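Local coordinates for disulfide isomerase DsbG N-terminal domain-containing protein (Helicobacter pylori, PDB 3TDG), which probably acts as a thioredoxin-fold thiol oxidoreductase of the DsbG type, with reductase activity towards disulfide bonds, at residues 152-157 with 181-186. Residues are numbered along the deposited sequence; the frame is centred on the assembly and turned at random.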
loop_
_atom_site.group_PDB
_atom_site.type_symbol
_atom_site.label_atom_id
_atom_site.label_comp_id
_atom_site.label_asym_id
_atom_site.label_seq_id
_atom_site.Cartn_x
_atom_site.Cartn_y
_atom_site.Cartn_z
ATOM N N TYR A 152 23.076 -18.484 -8.873
ATOM C CA TYR A 152 23.319 -17.845 -7.596
ATOM C C TYR A 152 22.953 -18.795 -6.454
ATOM O O TYR A 152 21.884 -19.410 -6.476
ATOM C CB TYR A 152 22.478 -16.582 -7.471
ATOM C CG TYR A 152 23.118 -15.358 -8.064
ATOM C CD1 TYR A 152 24.071 -14.629 -7.335
ATOM C CD2 TYR A 152 22.782 -14.919 -9.348
ATOM C CE1 TYR A 152 24.658 -13.487 -7.869
ATOM C CE2 TYR A 152 23.369 -13.774 -9.897
ATOM C CZ TYR A 152 24.304 -13.062 -9.154
ATOM O OH TYR A 152 24.904 -11.932 -9.681
ATOM N N ILE A 153 23.841 -18.910 -5.472
ATOM C CA ILE A 153 23.585 -19.693 -4.269
ATOM C C ILE A 153 23.786 -18.828 -3.014
ATOM O O ILE A 153 24.914 -18.467 -2.683
ATOM C CB ILE A 153 24.504 -20.931 -4.214
ATOM C CG1 ILE A 153 24.345 -21.766 -5.492
ATOM C CG2 ILE A 153 24.210 -21.782 -2.934
ATOM C CD1 ILE A 153 25.153 -23.009 -5.534
ATOM N N VAL A 154 22.705 -18.479 -2.333
ATOM C CA VAL A 154 22.796 -17.730 -1.078
ATOM C C VAL A 154 22.948 -18.769 0.034
ATOM O O VAL A 154 22.146 -19.698 0.130
ATOM C CB VAL A 154 21.600 -16.814 -0.850
ATOM C CG1 VAL A 154 21.753 -16.010 0.468
ATOM C CG2 VAL A 154 21.419 -15.855 -2.048
ATOM N N SER A 155 24.009 -18.625 0.829
ATOM C CA SER A 155 24.488 -19.687 1.699
ATOM C C SER A 155 25.089 -19.118 2.998
ATOM O O SER A 155 25.828 -18.123 2.966
ATOM C CB SER A 155 25.532 -20.519 0.964
ATOM O OG SER A 155 26.010 -21.605 1.764
ATOM N N ASP A 156 24.752 -19.757 4.120
ATOM C CA ASP A 156 25.239 -19.373 5.441
ATOM C C ASP A 156 26.229 -20.455 5.890
ATOM O O ASP A 156 25.928 -21.640 5.810
ATOM C CB ASP A 156 24.064 -19.251 6.413
ATOM C CG ASP A 156 24.461 -18.653 7.766
ATOM O OD1 ASP A 156 24.023 -17.515 8.045
ATOM O OD2 ASP A 156 25.203 -19.314 8.550
ATOM N N PRO A 157 27.433 -20.049 6.333
ATOM C CA PRO A 157 28.453 -21.028 6.706
ATOM C C PRO A 157 28.211 -21.766 8.049
ATOM O O PRO A 157 28.971 -22.684 8.364
ATOM C CB PRO A 157 29.748 -20.202 6.741
ATOM C CG PRO A 157 29.328 -18.784 6.903
ATOM C CD PRO A 157 27.852 -18.661 6.613
ATOM N N VAL A 181 27.027 -16.586 -2.708
ATOM C CA VAL A 181 26.899 -15.401 -1.878
ATOM C C VAL A 181 26.840 -15.864 -0.419
ATOM O O VAL A 181 25.814 -16.403 0.024
ATOM C CB VAL A 181 25.626 -14.606 -2.251
ATOM C CG1 VAL A 181 25.445 -13.376 -1.356
ATOM C CG2 VAL A 181 25.667 -14.196 -3.740
ATOM N N VAL A 182 27.951 -15.690 0.302
ATOM C CA VAL A 182 28.091 -16.223 1.663
ATOM C C VAL A 182 27.668 -15.157 2.673
ATOM O O VAL A 182 28.332 -14.126 2.823
ATOM C CB VAL A 182 29.525 -16.768 1.947
ATOM C CG1 VAL A 182 29.616 -17.420 3.347
ATOM C CG2 VAL A 182 29.911 -17.772 0.905
ATOM N N VAL A 183 26.536 -15.394 3.324
ATOM C CA VAL A 183 25.918 -14.389 4.176
ATOM C C VAL A 183 26.158 -14.665 5.665
ATOM O O VAL A 183 26.472 -15.800 6.055
ATOM C CB VAL A 183 24.405 -14.286 3.919
ATOM C CG1 VAL A 183 24.138 -13.778 2.484
ATOM C CG2 VAL A 183 23.714 -15.660 4.161
ATOM N N GLY A 184 25.990 -13.625 6.475
ATOM C CA GLY A 184 26.057 -13.738 7.930
ATOM C C GLY A 184 24.656 -13.684 8.507
ATOM O O GLY A 184 24.353 -12.789 9.275
ATOM N N TRP A 185 23.808 -14.652 8.142
ATOM C CA TRP A 185 22.351 -14.561 8.346
ATOM C C TRP A 185 21.851 -15.194 9.653
ATOM O O TRP A 185 20.930 -14.665 10.302
ATOM C CB TRP A 185 21.666 -15.161 7.100
ATOM C CG TRP A 185 20.158 -15.583 7.108
ATOM C CD1 TRP A 185 19.665 -16.833 6.814
ATOM C CD2 TRP A 185 19.008 -14.749 7.304
ATOM N NE1 TRP A 185 18.283 -16.837 6.858
ATOM C CE2 TRP A 185 17.856 -15.574 7.163
ATOM C CE3 TRP A 185 18.833 -13.402 7.626
ATOM C CZ2 TRP A 185 16.556 -15.082 7.310
ATOM C CZ3 TRP A 185 17.547 -12.921 7.781
ATOM C CH2 TRP A 185 16.428 -13.754 7.623
ATOM N N LEU A 186 22.462 -16.307 10.053
ATOM C CA LEU A 186 21.886 -17.098 11.151
ATOM C C LEU A 186 22.333 -16.698 12.565
ATOM O O LEU A 186 21.694 -17.067 13.538
ATOM C CB LEU A 186 22.040 -18.601 10.897
ATOM C CG LEU A 186 21.252 -19.121 9.682
ATOM C CD1 LEU A 186 21.530 -20.595 9.475
ATOM C CD2 LEU A 186 19.748 -18.866 9.821
#
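Val-181 sits beside Val-154 in a parallel strand pair: its N donates a nearly straight bond to Ile-153 O (2.8 Å, 169°), and its O accepts from Ser-155 N. One step further, Val-183 N bonds to Ser-155 O. On the face carrying Val-154, its CG1 meets Val-183 CG1 at 3.8 Å, while Val-181 CG2 abuts the Tyr-152 ring edge. On the other face, Pro-157 CG packs on Val-182 CG1.

Past the last strand pair the buried carboxylate of Asp-156, CG anti to its backbone N (chi1 -172°), ties the segments together. OD1 takes Trp-185 N (2.9 Å) nearly along its C-O axis and Leu-186 N (2.8 Å) from the syn side, 35° out of the carboxylate plane; Leu-186 CG lies against Asp-156 CG (3.8 Å), and OD2 bonds to Ser-190 OG. Trp-185 and Leu-186 form the loose, exposed side, yet Trp-185 stacks with Phe-249 and Leu-186 touches Cys-159.

These central strands of the thioredoxin-like sheet, joined by a right-handed beta-alpha-beta crossover, lie between strands 137-139 and 259-262. Helix 235-249 covers the Val-154 face; helices 211-222 and 160-167, the latter starting at the CxxC of Cys-159 and Cys-162, probably the redox site, cover the Ser-155 face.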